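Local coordinates for protein ferric enterobactin receptor PIRA (Pseudomonas aeruginosa, PDB 5FP2) that acts as an outer-membrane siderophore receptor, probably taking up ferric enterobactin into the bacterium by TonB-dependent transport, at residues A[255-260]-A[299-304]; A[374-379]-A[411-416]; A[449-454]-A[461-466]. All coordinates share one frame; numbering follows the deposited sequence.

Contact 1: A[255-260]-A[299-304]; sequences DFEAGF and AITHNG
In the closed antiparallel barrel of this TonB-dependent receptor, Asp255, Phe256 and Glu257 on strand 252-264 pair with Thr301, Ile300 and Ala299 on the neighbouring strand 292-306. The short segments run antiparallel, at 159° between their N-to-C directions. Asp255 and Thr301 form a hydrogen-bonded pair: Asp255 N donates to Thr301 O at 2.7 Å, and Thr301 N donates to Asp255 O at 2.8 Å. Glu257 and Ala299 repeat the pattern, with Glu257 N at 2.9 Å from Ala299 O and Ala299 N bonded to Glu257 O. Between them lies the non-hydrogen-bonded pair Phe256 and Ile300, where Ile300 CA makes a C-H...O contact with Asp255 O.

Alternation of the side chains gives the wall two unlike faces. One carries Ile300, on the surface, and Phe256, partly covered, consistent with a lipid-facing exterior. The CG of Phe256 lies beside its backbone N (chi1 -51°), and ring atom CD1 comes to 4.1 Å from Ile300 CG1, the two side chains crossing obliquely. The other face carries Asp255, Glu257, Ala299 and Thr301 and is mostly polar: the carboxylate of Asp255 is held by a salt bridge from Arg160 and a hydrogen bond with Ser245, whereas Glu257 OE2 has a long, weak ion pair with Lys101 of the plug. The other oxygen of Glu257, OE1, lies 3.7 Å from Ala299 CB and 3.5 Å from Thr301 OG1.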
# COMPACT_ATOMS: atom_id res chain seq x y z
N ASP A 255 -1.85 21.69 -4.71
CA ASP A 255 -1.97 21.30 -3.31
C ASP A 255 -0.70 21.59 -2.52
O ASP A 255 0.36 21.07 -2.85
CB ASP A 255 -2.30 19.82 -3.17
CG ASP A 255 -3.62 19.46 -3.81
OD1 ASP A 255 -4.44 20.39 -4.03
OD2 ASP A 255 -3.82 18.26 -4.15
N PHE A 256 -0.84 22.36 -1.44
CA PHE A 256 0.22 22.51 -0.44
C PHE A 256 -0.09 21.55 0.69
O PHE A 256 -1.22 21.53 1.17
CB PHE A 256 0.25 23.96 0.08
CG PHE A 256 0.30 24.99 -1.02
CD1 PHE A 256 1.50 25.31 -1.64
CD2 PHE A 256 -0.87 25.51 -1.55
CE1 PHE A 256 1.53 26.14 -2.74
CE2 PHE A 256 -0.84 26.35 -2.65
CZ PHE A 256 0.36 26.67 -3.25
N GLU A 257 0.87 20.70 1.06
CA GLU A 257 0.66 19.72 2.13
C GLU A 257 1.77 19.74 3.15
O GLU A 257 2.93 19.92 2.80
CB GLU A 257 0.67 18.31 1.56
CG GLU A 257 -0.55 17.85 0.80
CD GLU A 257 -0.11 17.15 -0.47
OE1 GLU A 257 0.46 17.83 -1.36
OE2 GLU A 257 -0.15 15.91 -0.50
N ALA A 258 1.46 19.37 4.39
CA ALA A 258 2.49 19.30 5.41
C ALA A 258 1.99 18.61 6.66
O ALA A 258 0.80 18.69 7.00
CB ALA A 258 2.97 20.70 5.77
N GLY A 259 2.90 18.00 7.41
CA GLY A 259 2.51 17.28 8.59
C GLY A 259 3.65 16.49 9.19
O GLY A 259 4.75 16.44 8.66
N PHE A 260 3.35 15.81 10.29
CA PHE A 260 4.38 15.10 11.01
C PHE A 260 3.81 13.77 11.46
O PHE A 260 2.61 13.61 11.57
CB PHE A 260 4.86 15.93 12.21
CG PHE A 260 3.94 15.88 13.38
CD1 PHE A 260 2.76 16.59 13.37
CD2 PHE A 260 4.22 15.08 14.46
CE1 PHE A 260 1.86 16.48 14.41
CE2 PHE A 260 3.32 14.95 15.50
CZ PHE A 260 2.14 15.64 15.46
N ALA A 299 4.96 18.82 0.82
CA ALA A 299 4.77 18.57 -0.61
C ALA A 299 4.00 19.69 -1.28
O ALA A 299 3.12 20.30 -0.68
CB ALA A 299 4.06 17.24 -0.80
N ILE A 300 4.34 19.97 -2.53
CA ILE A 300 3.49 20.78 -3.39
C ILE A 300 3.11 20.03 -4.65
O ILE A 300 3.93 19.30 -5.22
CB ILE A 300 4.21 22.04 -3.83
CG1 ILE A 300 4.63 22.84 -2.58
CG2 ILE A 300 3.30 22.86 -4.73
CD1 ILE A 300 5.37 24.12 -2.89
N THR A 301 1.86 20.16 -5.08
CA THR A 301 1.37 19.35 -6.20
C THR A 301 0.61 20.23 -7.19
O THR A 301 -0.30 20.95 -6.83
CB THR A 301 0.47 18.18 -5.71
OG1 THR A 301 1.19 17.36 -4.79
CG2 THR A 301 0.01 17.33 -6.86
N HIS A 302 0.97 20.14 -8.46
CA HIS A 302 0.20 20.79 -9.50
C HIS A 302 -0.47 19.74 -10.39
O HIS A 302 0.20 18.84 -10.89
CB HIS A 302 1.09 21.71 -10.31
CG HIS A 302 0.36 22.49 -11.35
ND1 HIS A 302 -0.10 21.93 -12.52
CD2 HIS A 302 -0.08 23.77 -11.35
CE1 HIS A 302 -0.76 22.83 -13.21
NE2 HIS A 302 -0.76 23.96 -12.53
N ASN A 303 -1.79 19.84 -10.54
CA ASN A 303 -2.57 18.97 -11.39
C ASN A 303 -3.26 19.82 -12.44
O ASN A 303 -4.26 20.46 -12.14
CB ASN A 303 -3.68 18.27 -10.57
CG ASN A 303 -3.18 17.09 -9.72
OD1 ASN A 303 -3.57 16.98 -8.56
ND2 ASN A 303 -2.48 16.15 -10.33
N GLY A 304 -2.83 19.73 -13.70
CA GLY A 304 -3.53 20.40 -14.79
C GLY A 304 -4.25 19.46 -15.74
O GLY A 304 -3.70 18.43 -16.14

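Contact 2: A[374-379]-A[411-416]; sequences EWNKET and AEIRAL
Trp375 spans Arg414 and Glu412 on the adjacent strand of the beta-barrel wall, where segments 374-379 and 411-416 run antiparallel at 170°. Its CB leaves the sheet on the face shared with Lys377, and CG stands anti to the backbone N (chi1 174°), 4.2 Å from Ile413 O. Beyond it, CD1 lies 4.0 Å from Arg414 CG, which approaches the indole at its edge, near the ring plane. NE1 sits over one face of the Arg414 guanidinium, the two planes being 64° apart. On the benzo ring, CZ2 has Glu412 OE2 at the ring edge, near its plane, at 4.0 Å. The same carboxylate is shared: OE1 forms a salt bridge with Arg414 NH2 at 3.3 Å, its hydrogen bond weak, and OE2 packs beside Lys377 CD at 3.6 Å. Lys377 NZ is 4.5 Å from Glu412 OE2, beyond a salt bridge, though the opposite charges may still attract.

Along the backbone, hydrogen bonds join Glu374 with Ala415, and Ile413 N with Asn376 O. The opposite face carries Glu374, paired with Arg435, and Asn376, whose OD1 accepts from Arg352 NE. On that face Asn376 CB packs against Ile413 CB at 3.6 Å.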
# COMPACT_ATOMS: atom_id res chain seq x y z
N GLU A 374 11.32 11.32 -12.88
CA GLU A 374 11.48 11.41 -11.43
C GLU A 374 12.90 11.86 -11.12
O GLU A 374 13.86 11.39 -11.73
CB GLU A 374 11.26 10.04 -10.78
CG GLU A 374 9.90 9.40 -11.06
CD GLU A 374 9.53 8.33 -10.04
OE1 GLU A 374 10.18 8.27 -8.98
OE2 GLU A 374 8.60 7.53 -10.33
N TRP A 375 13.04 12.71 -10.12
CA TRP A 375 14.35 13.00 -9.57
C TRP A 375 14.26 12.95 -8.06
O TRP A 375 13.33 13.50 -7.46
CB TRP A 375 14.84 14.39 -10.03
CG TRP A 375 16.11 14.81 -9.38
CD1 TRP A 375 17.37 14.62 -9.86
CD2 TRP A 375 16.26 15.43 -8.11
NE1 TRP A 375 18.29 15.11 -8.98
CE2 TRP A 375 17.64 15.63 -7.89
CE3 TRP A 375 15.35 15.90 -7.14
CZ2 TRP A 375 18.14 16.29 -6.77
CZ3 TRP A 375 15.85 16.56 -6.02
CH2 TRP A 375 17.23 16.72 -5.83
N ASN A 376 15.30 12.42 -7.43
CA ASN A 376 15.18 11.88 -6.09
C ASN A 376 16.54 11.98 -5.42
O ASN A 376 17.53 11.48 -5.94
CB ASN A 376 14.75 10.41 -6.18
CG ASN A 376 13.88 9.98 -5.01
OD1 ASN A 376 12.85 9.32 -5.20
ND2 ASN A 376 14.37 10.21 -3.79
N LYS A 377 16.60 12.62 -4.26
CA LYS A 377 17.83 12.62 -3.49
C LYS A 377 17.51 12.13 -2.10
O LYS A 377 16.47 12.48 -1.56
CB LYS A 377 18.41 14.04 -3.43
CG LYS A 377 19.81 14.13 -2.84
CD LYS A 377 20.37 15.53 -3.05
CE LYS A 377 21.61 15.80 -2.22
NZ LYS A 377 22.09 17.22 -2.34
N GLU A 378 18.37 11.29 -1.54
CA GLU A 378 18.24 10.90 -0.14
C GLU A 378 19.56 11.05 0.58
O GLU A 378 20.61 10.70 0.05
CB GLU A 378 17.77 9.47 -0.01
CG GLU A 378 17.19 8.89 -1.29
CD GLU A 378 17.11 7.39 -1.22
OE1 GLU A 378 18.19 6.75 -1.28
OE2 GLU A 378 15.99 6.89 -0.96
N THR A 379 19.50 11.64 1.77
CA THR A 379 20.68 11.88 2.57
C THR A 379 20.52 11.20 3.92
O THR A 379 19.44 11.20 4.49
CB THR A 379 20.85 13.38 2.83
OG1 THR A 379 19.65 13.87 3.43
CG2 THR A 379 21.10 14.13 1.53
N ALA A 411 22.70 9.89 -2.14
CA ALA A 411 22.39 9.12 -3.33
C ALA A 411 21.37 9.93 -4.13
O ALA A 411 20.46 10.53 -3.55
CB ALA A 411 21.81 7.76 -2.95
N GLU A 412 21.54 9.97 -5.44
CA GLU A 412 20.58 10.64 -6.32
C GLU A 412 19.96 9.58 -7.23
O GLU A 412 20.61 8.58 -7.55
CB GLU A 412 21.27 11.72 -7.16
CG GLU A 412 22.01 12.78 -6.32
CD GLU A 412 22.14 14.15 -7.00
OE1 GLU A 412 22.48 14.22 -8.20
OE2 GLU A 412 21.95 15.17 -6.31
N ILE A 413 18.71 9.79 -7.63
CA ILE A 413 18.04 8.88 -8.57
C ILE A 413 17.38 9.70 -9.67
O ILE A 413 16.66 10.65 -9.39
CB ILE A 413 16.94 8.06 -7.86
CG1 ILE A 413 17.55 7.09 -6.84
CG2 ILE A 413 16.10 7.29 -8.88
CD1 ILE A 413 17.67 7.67 -5.44
N ARG A 414 17.68 9.37 -10.92
CA ARG A 414 16.97 9.94 -12.06
C ARG A 414 16.18 8.84 -12.75
O ARG A 414 16.65 7.71 -12.84
CB ARG A 414 17.96 10.57 -13.04
CG ARG A 414 18.55 11.87 -12.54
CD ARG A 414 19.70 12.40 -13.40
NE ARG A 414 20.33 13.57 -12.78
CZ ARG A 414 21.39 13.50 -11.97
NH1 ARG A 414 21.96 12.32 -11.72
NH2 ARG A 414 21.90 14.60 -11.45
N ALA A 415 15.00 9.16 -13.26
CA ALA A 415 14.29 8.20 -14.10
C ALA A 415 13.39 8.85 -15.15
O ALA A 415 12.90 9.97 -14.97
CB ALA A 415 13.49 7.22 -13.24
N LEU A 416 13.28 8.16 -16.28
CA LEU A 416 12.18 8.35 -17.21
C LEU A 416 11.38 7.07 -17.26
O LEU A 416 11.96 6.00 -17.22
CB LEU A 416 12.69 8.58 -18.63
CG LEU A 416 13.29 9.91 -18.99
CD1 LEU A 416 14.50 10.16 -18.11
CD2 LEU A 416 13.66 9.83 -20.47

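Contact 3: A[449-454]-A[461-466]; sequences SLNASQ and TVKAGI
Ser449 begins this part of the beta hairpin formed by strands 443-455 and 460-471, its CA resting near Ile466 O. Leu450 then exchanges two backbone bonds with Ile466, with Leu450 N reaching Ile466 O at 3.0 Å; on the surface, Leu450 CB lies near Ile466 CG2. Asn451 turns to the other face, opposite Gly465. Its CG lies beside the backbone N (chi1 -91°), and OD1 accepts a hydrogen bond from Lys463 NZ at 3.0 Å, the ammonium standing above the amide carbonyl plane. Ala452 pairs with Ala464 by two backbone bonds, Ala452 N to Ala464 O being 2.8 Å. Ser453 points its OG to Val462 O at 3.2 Å and also touches Lys463 CB. Gln454 N reaches the same Val462 O at 3.0 Å from the other side of its carbonyl plane, so two donors grip one acceptor; the side-chain OE1 of Gln454 is bonded to Thr428.

Asn451 also touches Pro140 and Ala141, and Lys463 touches Pro38, so this polar face meets the plug, while the Leu450-Ile466 face is largely apolar apart from Gln454. OD1 of the buried Asn451 offers Lys463 a neutral acceptor, and Glu517, which both side chains touch, may also help to balance its charge.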
# COMPACT_ATOMS: atom_id res chain seq x y z
N SER A 449 8.40 -3.61 -19.98
CA SER A 449 7.21 -4.35 -19.61
C SER A 449 6.19 -4.37 -20.72
O SER A 449 6.06 -3.40 -21.48
CB SER A 449 6.57 -3.79 -18.36
OG SER A 449 5.67 -2.76 -18.71
N LEU A 450 5.53 -5.52 -20.85
CA LEU A 450 4.36 -5.65 -21.70
C LEU A 450 3.25 -6.27 -20.88
O LEU A 450 3.48 -7.20 -20.12
CB LEU A 450 4.69 -6.52 -22.90
CG LEU A 450 3.54 -6.60 -23.90
CD1 LEU A 450 3.59 -5.42 -24.85
CD2 LEU A 450 3.59 -7.93 -24.65
N ASN A 451 2.08 -5.65 -20.93
CA ASN A 451 0.89 -6.19 -20.30
C ASN A 451 -0.22 -6.15 -21.33
O ASN A 451 -0.22 -5.28 -22.20
CB ASN A 451 0.48 -5.33 -19.11
CG ASN A 451 1.10 -5.82 -17.81
OD1 ASN A 451 0.53 -6.66 -17.10
ND2 ASN A 451 2.23 -5.22 -17.45
N ALA A 452 -1.17 -7.07 -21.23
CA ALA A 452 -2.29 -7.04 -22.16
C ALA A 452 -3.53 -7.73 -21.62
O ALA A 452 -3.45 -8.59 -20.75
CB ALA A 452 -1.86 -7.66 -23.48
N SER A 453 -4.69 -7.31 -22.12
CA SER A 453 -5.96 -7.91 -21.75
C SER A 453 -6.86 -8.15 -22.96
O SER A 453 -6.97 -7.30 -23.84
CB SER A 453 -6.69 -7.01 -20.76
OG SER A 453 -6.78 -7.65 -19.50
N GLN A 454 -7.54 -9.30 -22.97
CA GLN A 454 -8.54 -9.61 -23.99
C GLN A 454 -9.83 -10.09 -23.33
O GLN A 454 -9.81 -10.94 -22.44
CB GLN A 454 -8.01 -10.70 -24.93
CG GLN A 454 -9.04 -11.28 -25.89
CD GLN A 454 -9.38 -10.36 -27.04
OE1 GLN A 454 -8.49 -9.88 -27.75
NE2 GLN A 454 -10.67 -10.12 -27.26
N THR A 461 -12.70 -12.44 -18.93
CA THR A 461 -11.55 -11.66 -19.39
C THR A 461 -10.25 -12.40 -19.07
O THR A 461 -10.14 -13.09 -18.06
CB THR A 461 -11.51 -10.24 -18.75
OG1 THR A 461 -12.68 -9.50 -19.10
CG2 THR A 461 -10.30 -9.46 -19.23
N VAL A 462 -9.28 -12.28 -19.97
CA VAL A 462 -7.96 -12.85 -19.76
C VAL A 462 -6.97 -11.72 -19.63
O VAL A 462 -7.11 -10.69 -20.29
CB VAL A 462 -7.52 -13.73 -20.95
CG1 VAL A 462 -6.25 -14.48 -20.61
CG2 VAL A 462 -8.63 -14.69 -21.33
N LYS A 463 -5.99 -11.89 -18.75
CA LYS A 463 -4.95 -10.89 -18.60
C LYS A 463 -3.61 -11.57 -18.43
O LYS A 463 -3.46 -12.47 -17.60
CB LYS A 463 -5.21 -9.99 -17.40
CG LYS A 463 -3.93 -9.45 -16.76
CD LYS A 463 -3.93 -7.93 -16.64
CE LYS A 463 -2.51 -7.40 -16.48
NZ LYS A 463 -2.38 -6.03 -17.01
N ALA A 464 -2.62 -11.05 -19.13
CA ALA A 464 -1.25 -11.47 -18.93
C ALA A 464 -0.31 -10.26 -18.99
O ALA A 464 -0.62 -9.24 -19.60
CB ALA A 464 -0.87 -12.50 -19.97
N GLY A 465 0.85 -10.42 -18.38
CA GLY A 465 1.96 -9.55 -18.65
C GLY A 465 3.28 -10.19 -18.29
O GLY A 465 3.32 -11.23 -17.65
N ILE A 466 4.34 -9.48 -18.63
CA ILE A 466 5.69 -9.84 -18.24
C ILE A 466 6.50 -8.54 -18.04
O ILE A 466 6.25 -7.55 -18.74
CB ILE A 466 6.30 -10.74 -19.33
CG1 ILE A 466 7.76 -11.07 -19.02
CG2 ILE A 466 6.17 -10.08 -20.69
CD1 ILE A 466 8.26 -12.31 -19.72

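How the contacts relate
All three contacts are antiparallel pairings in the wall of one barrel, and none touches another. Strands 309-323 and 345-361 lie between contact 1 and contact 2, whose centres are 19 Å apart. Strand 428-439 alone separates contact 2 from contact 3; their nearest atoms are about 11 Å apart, although the centres are 30 Å apart. Contacts 1 and 3 are the most distant pair, with centres 34 Å apart. A bound n-octane lies about 8 Å from the side chain of Phe256 in contact 1, without touching it. Contact 3 touches the plug residues Pro38, Pro140 and Ala141, whereas the link from contact 1 to Lys101 is a weak ion pair.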